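Local coordinates for arginase, mitochondrial (Medicago truncatula, PDB 6VSS), which hydrolyses L-arginine to urea and L-ornithine, and agmatine to urea and putrescine, with two manganese ions in each subunit of a homohexamer, at residues Ser76-Ser81 with Gly280-Glu285. Residues are numbered along the deposited sequence; the frame is centred on the assembly and turned at random.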
loop_
_atom_site.group_PDB
_atom_site.type_symbol
_atom_site.label_atom_id
_atom_site.label_comp_id
_atom_site.label_asym_id
_atom_site.label_seq_id
_atom_site.Cartn_x
_atom_site.Cartn_y
_atom_site.Cartn_z
ATOM N N SER B 76 -22.528 9.588 -4.594
ATOM C CA SER B 76 -23.066 8.689 -5.642
ATOM C C SER B 76 -22.277 7.365 -5.645
ATOM O O SER B 76 -22.852 6.349 -6.046
ATOM C CB SER B 76 -22.991 9.400 -6.983
ATOM O OG SER B 76 -21.765 10.117 -7.083
ATOM N N PHE B 77 -21.029 7.361 -5.165
ATOM C CA PHE B 77 -20.103 6.208 -5.348
ATOM C C PHE B 77 -19.544 5.764 -3.999
ATOM O O PHE B 77 -19.532 4.573 -3.772
ATOM C CB PHE B 77 -19.035 6.589 -6.379
ATOM C CG PHE B 77 -17.856 5.660 -6.530
ATOM C CD1 PHE B 77 -18.004 4.415 -7.128
ATOM C CD2 PHE B 77 -16.590 6.041 -6.087
ATOM C CE1 PHE B 77 -16.910 3.569 -7.256
ATOM C CE2 PHE B 77 -15.507 5.190 -6.219
ATOM C CZ PHE B 77 -15.663 3.968 -6.815
ATOM N N HIS B 78 -19.024 6.676 -3.175
ATOM C CA HIS B 78 -18.309 6.326 -1.922
ATOM C C HIS B 78 -18.560 7.399 -0.848
ATOM O O HIS B 78 -18.408 8.619 -1.144
ATOM C CB HIS B 78 -16.831 6.049 -2.267
ATOM C CG HIS B 78 -16.128 5.329 -1.181
ATOM N ND1 HIS B 78 -15.998 5.877 0.078
ATOM C CD2 HIS B 78 -15.562 4.089 -1.131
ATOM C CE1 HIS B 78 -15.354 5.014 0.852
ATOM N NE2 HIS B 78 -15.079 3.905 0.140
ATOM N N GLU B 79 -18.953 6.982 0.348
ATOM C CA GLU B 79 -19.359 7.904 1.444
ATOM C C GLU B 79 -18.223 8.241 2.425
ATOM O O GLU B 79 -18.497 8.885 3.403
ATOM C CB GLU B 79 -20.514 7.254 2.205
ATOM C CG GLU B 79 -21.715 6.932 1.325
ATOM C CD GLU B 79 -22.989 6.480 2.015
ATOM O OE1 GLU B 79 -23.065 6.533 3.225
ATOM O OE2 GLU B 79 -23.879 6.057 1.324
ATOM N N GLY B 80 -16.998 7.819 2.140
ATOM C CA GLY B 80 -15.818 8.040 2.996
ATOM C C GLY B 80 -15.555 9.491 3.370
ATOM O O GLY B 80 -14.931 9.733 4.435
ATOM N N SER B 81 -15.932 10.477 2.552
ATOM C CA SER B 81 -15.668 11.895 2.941
ATOM C C SER B 81 -16.382 12.209 4.272
ATOM O O SER B 81 -15.982 13.152 4.892
ATOM C CB SER B 81 -16.009 12.887 1.862
ATOM O OG SER B 81 -17.424 12.883 1.631
ATOM N N GLY B 280 -6.902 10.711 -2.405
ATOM C CA GLY B 280 -7.915 10.521 -1.365
ATOM C C GLY B 280 -9.212 11.207 -1.731
ATOM O O GLY B 280 -9.546 12.145 -1.057
ATOM N N VAL B 281 -9.885 10.786 -2.808
ATOM C CA VAL B 281 -11.228 11.325 -3.198
ATOM C C VAL B 281 -12.090 10.162 -3.683
ATOM O O VAL B 281 -11.502 9.153 -4.109
ATOM C CB VAL B 281 -11.110 12.396 -4.309
ATOM C CG1 VAL B 281 -10.335 13.616 -3.828
ATOM C CG2 VAL B 281 -10.478 11.876 -5.581
ATOM N N SER B 282 -13.406 10.318 -3.724
ATOM C CA SER B 282 -14.339 9.322 -4.300
ATOM C C SER B 282 -14.243 9.251 -5.844
ATOM O O SER B 282 -14.308 8.131 -6.375
ATOM C CB SER B 282 -15.768 9.618 -3.826
ATOM O OG SER B 282 -15.872 9.434 -2.412
ATOM N N HIS B 283 -14.054 10.354 -6.557
ATOM C CA HIS B 283 -14.168 10.377 -8.033
ATOM C C HIS B 283 -12.813 10.745 -8.601
ATOM O O HIS B 283 -12.595 11.904 -8.813
ATOM C CB HIS B 283 -15.257 11.385 -8.451
ATOM C CG HIS B 283 -16.572 11.004 -7.894
ATOM N ND1 HIS B 283 -17.412 10.118 -8.546
ATOM C CD2 HIS B 283 -17.158 11.296 -6.711
ATOM C CE1 HIS B 283 -18.494 9.913 -7.806
ATOM N NE2 HIS B 283 -18.361 10.615 -6.661
ATOM N N HIS B 284 -11.950 9.790 -8.873
ATOM C CA HIS B 284 -10.690 10.060 -9.606
ATOM C C HIS B 284 -11.014 10.584 -11.035
ATOM O O HIS B 284 -11.747 9.913 -11.747
ATOM C CB HIS B 284 -9.814 8.826 -9.624
ATOM C CG HIS B 284 -9.239 8.476 -8.318
ATOM N ND1 HIS B 284 -9.060 7.167 -7.926
ATOM C CD2 HIS B 284 -8.783 9.221 -7.302
ATOM C CE1 HIS B 284 -8.602 7.129 -6.703
ATOM N NE2 HIS B 284 -8.381 8.370 -6.311
ATOM N N GLU B 285 -10.518 11.759 -11.450
ATOM C CA GLU B 285 -10.714 12.255 -12.849
ATOM C C GLU B 285 -9.360 12.704 -13.380
ATOM O O GLU B 285 -8.952 13.826 -13.129
ATOM C CB GLU B 285 -11.700 13.435 -12.907
ATOM C CG GLU B 285 -13.067 13.133 -12.333
ATOM C CD GLU B 285 -13.961 12.254 -13.192
ATOM O OE1 GLU B 285 -13.602 12.059 -14.382
ATOM O OE2 GLU B 285 -15.025 11.752 -12.653
HETATM O O HOH W 1 -19.046 9.541 -4.100
#
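Phe-77 holds CG anti to its backbone N (chi1 169°), which brings its ring against the carbonyl of Ser-282, while His-283, with CG anti to the carbonyl carbon (chi1 -61°), brings its imidazole tip, CE1, against Phe-77 CB. On the phenyl ring the CD2-CE2 side does the touching: CD2 lies 3.1 Å from Ser-282 O. The two rings stand obliquely, planes at 53°. Ser-76 OG comes to the edge of the imidazole, 3.4 Å from His-283 CE1, and is hydrogen-bonded to His-200. One water joins the loops, taking the N-H of His-78 (N to water 3.0 Å) and lying 2.9 Å from His-283 NE2. Ser-282 OG packs 3.5 Å from His-78 CB and has its hydrogen bond with Asn-314; the His-78 ring turns away, its ND1 accepting Gly-80 N nearly in the ring plane at 3.0 Å. At the other nitrogen, His-283 ND1 is hydrogen-bonded to Ser-96 O of the second subunit, so both ends of the imidazole are gripped and its rotation is fixed. An alanine in place of His-283 would remove both ring nitrogens, and with them the water bridge and the Ser-96 bond, and would probably loosen the loops' hold on each other and the neighbouring chain. Ser-76 binds L-ornithine and His-283 packs against the manganese ligand His-186, placing the contact at the rim of the manganese site, consistent with lining the active-site pocket. It joins the loop from strand 63-69 to helix 84-92 with that from strand 264-269 to helix 291-300, at the C-terminal edge of the parallel sheet, strands 151-157 and 305-311 lying between.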